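Catalase (Pseudomonas syringae, PDB 1M7S) breaks hydrogen peroxide down into water and oxygen with a heme cofactor, protecting the cell from peroxide damage. Local coordinates at residues A[74-79]-A[112-117]; A[128-133]-A[170-175]; A[273-278]-A[322-327]. One frame throughout, in Å; residues are numbered along the deposited sequence.

Contact 1 of 3, residues A[74-79]-A[112-117]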
# COMPACT_ATOMS: atom_id res chain seq x y z
N ALA A 74 36.22 -2.70 -11.56
CA ALA A 74 35.13 -1.74 -11.78
C ALA A 74 35.54 -0.45 -12.45
O ALA A 74 36.47 0.22 -12.01
CB ALA A 74 34.39 -1.44 -10.47
N THR A 75 34.77 -0.04 -13.47
CA THR A 75 35.04 1.20 -14.20
C THR A 75 35.08 2.47 -13.39
O THR A 75 35.84 3.42 -13.68
CB THR A 75 33.98 1.37 -15.36
OG1 THR A 75 34.02 0.15 -16.11
CG2 THR A 75 34.34 2.51 -16.30
N VAL A 76 34.30 2.59 -12.29
CA VAL A 76 34.31 3.77 -11.44
C VAL A 76 35.67 4.10 -10.87
O VAL A 76 35.97 5.26 -10.56
CB VAL A 76 33.24 3.60 -10.30
CG1 VAL A 76 33.65 2.47 -9.35
CG2 VAL A 76 33.04 4.89 -9.55
N PHE A 77 36.60 3.15 -10.74
CA PHE A 77 37.92 3.36 -10.23
C PHE A 77 38.99 3.59 -11.33
O PHE A 77 40.13 3.83 -10.95
CB PHE A 77 38.36 2.14 -9.42
CG PHE A 77 37.45 1.77 -8.27
CD1 PHE A 77 36.92 0.49 -8.19
CD2 PHE A 77 37.12 2.71 -7.30
CE1 PHE A 77 36.11 0.14 -7.11
CE2 PHE A 77 36.31 2.37 -6.24
CZ PHE A 77 35.80 1.08 -6.14
N LYS A 78 38.59 3.56 -12.59
CA LYS A 78 39.60 3.79 -13.67
C LYS A 78 40.09 5.21 -13.65
O LYS A 78 39.29 6.17 -13.69
CB LYS A 78 38.90 3.43 -14.96
CG LYS A 78 39.50 3.93 -16.26
CD LYS A 78 38.62 3.40 -17.40
CE LYS A 78 38.44 4.48 -18.44
NZ LYS A 78 38.09 5.81 -17.85
N SER A 79 41.38 5.47 -13.59
CA SER A 79 41.97 6.78 -13.53
C SER A 79 41.43 7.75 -14.58
O SER A 79 41.32 7.38 -15.73
CB SER A 79 43.51 6.67 -13.68
OG SER A 79 44.05 7.87 -13.22
N PHE A 112 26.73 6.14 -6.79
CA PHE A 112 27.61 6.50 -7.94
C PHE A 112 26.94 6.01 -9.21
O PHE A 112 26.59 4.82 -9.29
CB PHE A 112 28.92 5.75 -7.83
CG PHE A 112 29.89 6.12 -6.76
CD1 PHE A 112 29.77 5.59 -5.47
CD2 PHE A 112 30.94 6.99 -7.00
CE1 PHE A 112 30.71 5.89 -4.49
CE2 PHE A 112 31.86 7.29 -6.03
CZ PHE A 112 31.77 6.75 -4.74
N TYR A 113 26.63 6.86 -10.17
CA TYR A 113 25.91 6.42 -11.36
C TYR A 113 26.99 6.00 -12.40
O TYR A 113 27.25 6.81 -13.29
CB TYR A 113 25.05 7.53 -11.90
CG TYR A 113 23.92 8.04 -10.99
CD1 TYR A 113 22.68 7.46 -11.02
CD2 TYR A 113 24.16 9.10 -10.16
CE1 TYR A 113 21.64 7.93 -10.21
CE2 TYR A 113 23.13 9.63 -9.34
CZ TYR A 113 21.90 9.02 -9.39
OH TYR A 113 20.88 9.52 -8.59
N THR A 114 27.59 4.86 -12.13
CA THR A 114 28.75 4.44 -12.95
C THR A 114 28.33 3.92 -14.30
O THR A 114 27.20 3.57 -14.62
CB THR A 114 29.67 3.37 -12.32
OG1 THR A 114 29.19 2.06 -12.63
CG2 THR A 114 29.77 3.56 -10.80
N ALA A 115 29.39 3.79 -15.12
CA ALA A 115 29.20 3.26 -16.49
C ALA A 115 28.94 1.78 -16.50
O ALA A 115 28.68 1.25 -17.60
CB ALA A 115 30.54 3.59 -17.22
N ASP A 116 28.99 1.04 -15.40
CA ASP A 116 28.67 -0.34 -15.25
C ASP A 116 27.38 -0.55 -14.41
O ASP A 116 27.04 -1.69 -14.14
CB ASP A 116 29.70 -1.16 -14.46
CG ASP A 116 31.14 -1.05 -14.82
OD1 ASP A 116 31.43 -0.67 -15.99
OD2 ASP A 116 31.97 -1.39 -13.92
N GLY A 117 26.72 0.52 -14.06
CA GLY A 117 25.50 0.41 -13.22
C GLY A 117 25.69 1.28 -11.98
O GLY A 117 26.75 1.84 -11.65
O HOH W 1 31.89 0.82 -12.05
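In the beta-barrel of the catalase fold, Thr75 and Val76 of the loop between strands 55-64 and 82-90 meet the type I turn Thr114-Gly117, which joins the antiparallel strands 107-114 and 117-124. The Asp116 carboxylate takes two bonds from Thr75. Thr75 N gives to Asp116 OD2 at 3.1 Å, and the hydroxyl Thr75 OG1 gives to Asp116 OD1 at 2.7 Å. Both donors come from the syn side, somewhat out of the carboxylate plane. The hydroxyl sits beside its own backbone N, with OG1 anti to the carbonyl carbon (chi1 -53°), which lets one residue hold both oxygens. Next to this polar pair, Val76 makes the apolar part of the contact. Val76 CB lies 3.5 Å from Thr114 CG2, and Val76 CG2 also reaches Phe112 CD2 at the barrel strand. Thr83 of strand 82-90 touches both Val76 and Phe112. Thr114 OG1 accepts from Asp116 N, forming an ST turn, and gives its own proton to Gly117 O at 2.6 Å on a carbonyl lone pair. Water 1 accepts from Val76 N and donates to Thr114 OG1, 3.0 Å away.

Contact 2 of 3, residues A[128-133]-A[170-175]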
# COMPACT_ATOMS: atom_id res chain seq x y z
N THR A 128 33.30 2.78 12.81
CA THR A 128 32.95 1.51 13.43
C THR A 128 31.45 1.59 13.78
O THR A 128 30.92 2.69 13.88
CB THR A 128 33.76 1.20 14.70
OG1 THR A 128 33.81 2.29 15.63
CG2 THR A 128 35.19 0.88 14.25
N PHE A 129 30.88 0.44 14.11
CA PHE A 129 29.46 0.40 14.48
C PHE A 129 29.31 -0.22 15.86
O PHE A 129 30.31 -0.67 16.46
CB PHE A 129 28.70 -0.42 13.43
CG PHE A 129 27.25 -0.02 13.41
CD1 PHE A 129 26.26 -0.95 13.72
CD2 PHE A 129 26.90 1.28 13.09
CE1 PHE A 129 24.94 -0.54 13.68
CE2 PHE A 129 25.58 1.68 13.07
CZ PHE A 129 24.59 0.76 13.38
N PHE A 130 28.14 -0.14 16.46
CA PHE A 130 27.94 -0.64 17.82
C PHE A 130 27.83 -2.14 17.86
O PHE A 130 28.06 -2.69 18.96
CB PHE A 130 26.67 -0.02 18.40
CG PHE A 130 26.61 1.48 18.23
CD1 PHE A 130 25.94 2.06 17.15
CD2 PHE A 130 27.11 2.30 19.23
CE1 PHE A 130 25.87 3.44 17.03
CE2 PHE A 130 27.03 3.68 19.13
CZ PHE A 130 26.42 4.25 18.03
N ILE A 131 27.33 -2.76 16.78
CA ILE A 131 27.12 -4.21 16.89
C ILE A 131 27.83 -4.92 15.73
O ILE A 131 28.26 -4.18 14.85
CB ILE A 131 25.62 -4.57 16.84
CG1 ILE A 131 24.97 -3.92 15.63
CG2 ILE A 131 24.96 -4.21 18.16
CD1 ILE A 131 23.52 -4.38 15.34
N ARG A 132 27.98 -6.25 15.81
CA ARG A 132 28.73 -6.87 14.70
C ARG A 132 27.95 -7.91 13.93
O ARG A 132 28.59 -8.61 13.11
CB ARG A 132 30.02 -7.48 15.31
CG ARG A 132 29.73 -8.46 16.43
CD ARG A 132 30.97 -9.21 16.85
NE ARG A 132 32.13 -8.44 17.29
CZ ARG A 132 32.59 -8.53 18.54
NH1 ARG A 132 33.72 -7.89 18.84
NH2 ARG A 132 31.89 -9.22 19.46
N ASP A 133 26.66 -8.10 14.26
CA ASP A 133 25.88 -9.09 13.53
C ASP A 133 24.53 -8.47 13.25
O ASP A 133 23.95 -7.94 14.20
CB ASP A 133 25.78 -10.44 14.28
CG ASP A 133 25.16 -11.55 13.48
OD1 ASP A 133 24.07 -11.33 12.87
OD2 ASP A 133 25.68 -12.72 13.40
N ARG A 170 33.59 0.67 21.82
CA ARG A 170 34.34 1.68 21.01
C ARG A 170 33.39 2.67 20.37
O ARG A 170 33.62 3.89 20.41
CB ARG A 170 35.13 0.87 19.94
CG ARG A 170 36.05 1.79 19.11
CD ARG A 170 36.48 1.07 17.81
NE ARG A 170 37.56 1.92 17.27
CZ ARG A 170 37.55 3.10 16.65
NH1 ARG A 170 36.46 3.72 16.24
NH2 ARG A 170 38.76 3.62 16.40
N THR A 171 32.31 2.22 19.74
CA THR A 171 31.42 3.17 19.07
C THR A 171 30.60 4.01 20.02
O THR A 171 30.28 5.18 19.72
CB THR A 171 30.59 2.51 17.96
OG1 THR A 171 31.58 1.78 17.16
CG2 THR A 171 29.87 3.50 17.08
N LEU A 172 30.22 3.55 21.22
CA LEU A 172 29.59 4.41 22.20
C LEU A 172 30.56 5.50 22.65
O LEU A 172 30.16 6.62 22.96
CB LEU A 172 29.18 3.60 23.46
CG LEU A 172 27.98 2.69 23.14
CD1 LEU A 172 27.85 1.70 24.29
CD2 LEU A 172 26.76 3.59 22.95
N THR A 173 31.85 5.24 22.64
CA THR A 173 32.87 6.26 22.98
C THR A 173 32.85 7.33 21.91
O THR A 173 32.78 8.53 22.24
CB THR A 173 34.26 5.58 23.04
OG1 THR A 173 34.20 4.67 24.14
CG2 THR A 173 35.44 6.52 23.26
N LEU A 174 32.73 6.96 20.63
CA LEU A 174 32.60 8.01 19.61
C LEU A 174 31.30 8.81 19.77
O LEU A 174 31.21 10.03 19.69
CB LEU A 174 32.50 7.36 18.19
CG LEU A 174 33.79 6.75 17.66
CD1 LEU A 174 33.50 6.06 16.31
CD2 LEU A 174 34.91 7.77 17.42
N LEU A 175 30.20 8.08 19.99
CA LEU A 175 28.87 8.68 20.13
C LEU A 175 28.80 9.77 21.20
O LEU A 175 28.21 10.82 20.93
CB LEU A 175 27.79 7.61 20.41
CG LEU A 175 26.37 8.22 20.62
CD1 LEU A 175 25.82 8.80 19.30
CD2 LEU A 175 25.43 7.14 21.14
O HOH W 2 31.76 -0.56 18.78
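The irregular loop 128-133 runs against helix 169-176, and the nearest CA atoms are those of Phe130 and Thr171, 5.3 Å apart. Thr171 points at the loop and works with both of its branches. Its hydroxyl turns to Thr128: Thr171 OG1 and Thr128 OG1 are hydrogen-bonded at 2.8 Å, and either may be the donor. Thr128 OG1 also accepts from Arg170 NH1 at 3.1 Å, with the oxygen at the edge of the guanidinium and tilted 21° from its plane. Arg170 reaches it with a chain extended from CG to NE, and Thr128 CG2 packs against Arg170 CD. The methyl branch of Thr171, anti to the backbone N, lies over one face of the Phe130 ring. This CH-pi contact brings Thr171 CG2 to 3.6 Å from the ring centroid, 15° off the ring normal. Leu172 CD2 is 3.8 Å from Phe130 CE2, while Leu175 CB stands at the edge of the same ring. Water 2 ties the backbones together, donating to Phe129 O at 2.7 Å and accepting from Thr171 N. Phe129 points its CB bond away from the helix. Its ring touches the heme and lies about 4 Å from the side chain of Asn124, a predicted active-site residue. Helix 137-144 adds Met140 against both Phe129 and Phe130. All the touching residues are buried. The buried Thr128 OG1 is thus satisfied from two sides of the helix sequence, by the Arg170 guanidinium and by the Thr171 hydroxyl. Arg170 NH1 is the donor in the first bond, while the direction of the second stays undecided. The positive charge of Arg170 would probably polarise the Thr128 hydroxyl.

Contact 3 of 3, residues A[273-278]-A[322-327]. With HEM (protoporphyrin IX containing Fe), chain E.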
# COMPACT_ATOMS: atom_id res chain seq x y z
N LEU A 273 37.13 -8.49 9.80
CA LEU A 273 35.77 -8.28 9.28
C LEU A 273 34.76 -8.05 10.40
O LEU A 273 33.54 -8.13 10.19
CB LEU A 273 35.39 -9.49 8.44
CG LEU A 273 36.36 -9.83 7.27
CD1 LEU A 273 35.81 -11.03 6.54
CD2 LEU A 273 36.59 -8.62 6.38
N ASP A 274 35.24 -7.61 11.55
CA ASP A 274 34.38 -7.22 12.67
C ASP A 274 34.05 -5.72 12.54
O ASP A 274 34.95 -4.86 12.50
CB ASP A 274 35.14 -7.47 13.97
CG ASP A 274 34.50 -7.03 15.25
OD1 ASP A 274 35.16 -7.23 16.31
OD2 ASP A 274 33.38 -6.47 15.14
N ALA A 275 32.77 -5.37 12.31
CA ALA A 275 32.37 -3.98 12.12
C ALA A 275 32.63 -3.04 13.28
O ALA A 275 32.49 -1.80 13.18
CB ALA A 275 30.90 -3.98 11.71
N THR A 276 32.96 -3.56 14.49
CA THR A 276 33.35 -2.74 15.60
C THR A 276 34.84 -2.41 15.62
O THR A 276 35.31 -1.73 16.53
CB THR A 276 32.99 -3.43 16.95
OG1 THR A 276 33.77 -4.62 17.20
CG2 THR A 276 31.50 -3.66 16.93
N LYS A 277 35.57 -2.67 14.50
CA LYS A 277 36.98 -2.41 14.49
C LYS A 277 37.48 -1.59 13.31
O LYS A 277 37.00 -1.72 12.18
CB LYS A 277 37.72 -3.81 14.34
CG LYS A 277 37.52 -4.79 15.49
CD LYS A 277 38.24 -4.31 16.76
CE LYS A 277 38.12 -5.36 17.87
NZ LYS A 277 36.69 -5.29 18.36
N ILE A 278 38.47 -0.76 13.62
CA ILE A 278 39.20 -0.06 12.55
C ILE A 278 40.45 -0.93 12.25
O ILE A 278 40.69 -1.88 12.99
CB ILE A 278 39.67 1.34 12.94
CG1 ILE A 278 40.64 1.35 14.13
CG2 ILE A 278 38.46 2.22 13.29
CD1 ILE A 278 41.45 2.64 14.18
N ASP A 322 31.68 -9.89 6.50
CA ASP A 322 31.37 -9.16 7.73
C ASP A 322 29.90 -9.45 7.97
O ASP A 322 29.05 -9.16 7.11
CB ASP A 322 31.62 -7.67 7.48
CG ASP A 322 31.15 -6.67 8.49
OD1 ASP A 322 30.09 -6.88 9.12
OD2 ASP A 322 31.86 -5.64 8.68
N ARG A 323 29.58 -9.99 9.14
CA ARG A 323 28.22 -10.38 9.40
C ARG A 323 27.18 -9.28 9.56
O ARG A 323 25.99 -9.58 9.36
CB ARG A 323 28.20 -11.23 10.70
CG ARG A 323 28.91 -12.53 10.37
CD ARG A 323 28.92 -13.40 11.64
NE ARG A 323 29.86 -14.52 11.47
CZ ARG A 323 30.11 -15.37 12.50
NH1 ARG A 323 29.52 -15.24 13.67
NH2 ARG A 323 30.93 -16.38 12.26
N LEU A 324 27.57 -8.06 9.80
CA LEU A 324 26.67 -6.93 9.84
C LEU A 324 26.34 -6.54 8.40
O LEU A 324 25.18 -6.26 8.02
CB LEU A 324 27.40 -5.78 10.57
CG LEU A 324 26.47 -4.64 10.98
CD1 LEU A 324 25.45 -5.12 12.00
CD2 LEU A 324 27.32 -3.49 11.52
N LEU A 325 27.42 -6.53 7.57
CA LEU A 325 27.21 -6.16 6.16
C LEU A 325 26.28 -7.11 5.42
O LEU A 325 25.46 -6.70 4.58
CB LEU A 325 28.51 -6.14 5.36
CG LEU A 325 28.42 -5.79 3.86
CD1 LEU A 325 27.68 -4.50 3.52
CD2 LEU A 325 29.86 -5.74 3.32
N GLN A 326 26.46 -8.42 5.63
CA GLN A 326 25.64 -9.44 5.02
C GLN A 326 24.15 -9.13 5.20
O GLN A 326 23.36 -9.21 4.26
CB GLN A 326 26.00 -10.82 5.62
CG GLN A 326 27.43 -11.29 5.25
CD GLN A 326 27.35 -11.95 3.88
OE1 GLN A 326 26.50 -12.79 3.64
NE2 GLN A 326 28.24 -11.59 2.93
N GLY A 327 23.74 -8.80 6.43
CA GLY A 327 22.34 -8.39 6.65
C GLY A 327 21.93 -7.15 5.87
O GLY A 327 20.76 -7.05 5.40
CHA HEM E . 19.56 3.46 6.28
CHB HEM E . 24.30 3.47 7.29
CHC HEM E . 23.79 -0.73 9.63
CHD HEM E . 19.32 -1.20 7.78
C1A HEM E . 20.89 3.82 6.37
C2A HEM E . 21.45 5.08 5.83
C3A HEM E . 22.76 5.08 6.11
C4A HEM E . 23.05 3.85 6.84
CMA HEM E . 23.82 6.13 5.76
CAA HEM E . 20.59 6.11 5.09
CBA HEM E . 20.72 6.07 3.53
CGA HEM E . 19.96 7.29 2.94
O1A HEM E . 18.94 6.95 2.29
O2A HEM E . 20.53 8.37 3.17
C1B HEM E . 24.59 2.32 7.98
C2B HEM E . 25.92 1.89 8.39
C3B HEM E . 25.77 0.73 9.05
C4B HEM E . 24.37 0.40 9.06
CMB HEM E . 27.20 2.69 8.10
CAB HEM E . 26.80 -0.17 9.74
CBB HEM E . 28.07 -0.23 9.39
C1C HEM E . 22.59 -1.25 9.23
C2C HEM E . 22.17 -2.62 9.42
C3C HEM E . 20.95 -2.76 8.88
C4C HEM E . 20.55 -1.46 8.40
CMC HEM E . 23.03 -3.75 10.05
CAC HEM E . 20.04 -4.00 8.77
CBC HEM E . 20.49 -5.24 8.51
C1D HEM E . 18.99 0.07 7.28
C2D HEM E . 17.70 0.42 6.71
C3D HEM E . 17.76 1.68 6.30
C4D HEM E . 19.09 2.17 6.59
CMD HEM E . 16.53 -0.59 6.67
CAD HEM E . 16.64 2.53 5.62
CBD HEM E . 16.85 2.49 4.06
CGD HEM E . 15.72 3.11 3.27
O1D HEM E . 16.02 3.53 2.10
O2D HEM E . 14.54 3.18 3.71
NA HEM E . 21.89 3.14 7.01
NB HEM E . 23.66 1.39 8.38
NC HEM E . 21.56 -0.55 8.63
ND HEM E . 19.83 1.16 7.14
FE HEM E . 21.75 1.25 7.73
O HOH W 3 31.82 -10.37 11.16
O HOH W 4 30.74 -7.45 11.81
O HOH W 5 21.78 2.18 10.07
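Asp322 OD1 is gripped by two backbone N-H groups at the start of helix 323-339, with a water as a likely third partner. Leu324 N gives to Asp322 OD1 at 2.9 Å, nearly along the C-O axis, and Leu325 N reaches the same oxygen at 3.1 Å from above the carboxylate plane. Asp322 is therefore the N-cap of the helix. The other oxygen, Asp322 OD2, accepts from His194 ND1. With CG anti to the backbone N (chi1 169°), the carboxylate stands close to the loop 273-278. Leu273 O lies 3.3 Å from Asp322 CG, and Leu273 O also receives a CA-H...O contact from Asp322. Two waters bridge the segments: water 3 links Leu273 O to Arg323 N, and water 4 accepts from Ala275 N, 2.9 Å away, and probably donates to Asp322 OD1 at 2.8 Å. The same helix carries Tyr332, the axial heme ligand by similarity, and its first turn forms part of the heme pocket. Leu324 lies between Ala275 and the heme: Leu324 CD2 packs on Ala275 CB at 3.6 Å and also approaches the heme vinyl carbon CAB, while Leu324 CD1 touches the heme methyl CMC at 3.4 Å. The loop is itself shaped by an Asx turn. Asp274 OD2 takes bonds from Thr276 N and Thr276 OG1, both from the same face of its plane. Lys277 NZ closes a salt bridge to Asp274 OD1, the two atoms 3.2 Å apart.

How the contacts relate
Contacts 2 and 3 adjoin, with centres about 11 Å apart. Phe129 N probably gives a hydrogen bond to Ala275 O at 2.9 Å, and Arg132 NH1 forms a salt bridge with Asp274 OD1 at 3.0 Å. Phe129 also touches Leu324, and both residues belong to the heme pocket. Thus helix 169-176, loop 128-133, loop 273-278 and the start of helix 323-339 follow one another by direct contact. Contact 1 is separate. Its centre is about 31 Å from that of contact 2 and about 25 Å from that of contact 3. It lies at a barrel turn, where the Phe112 side chain is about 12 Å from a heme.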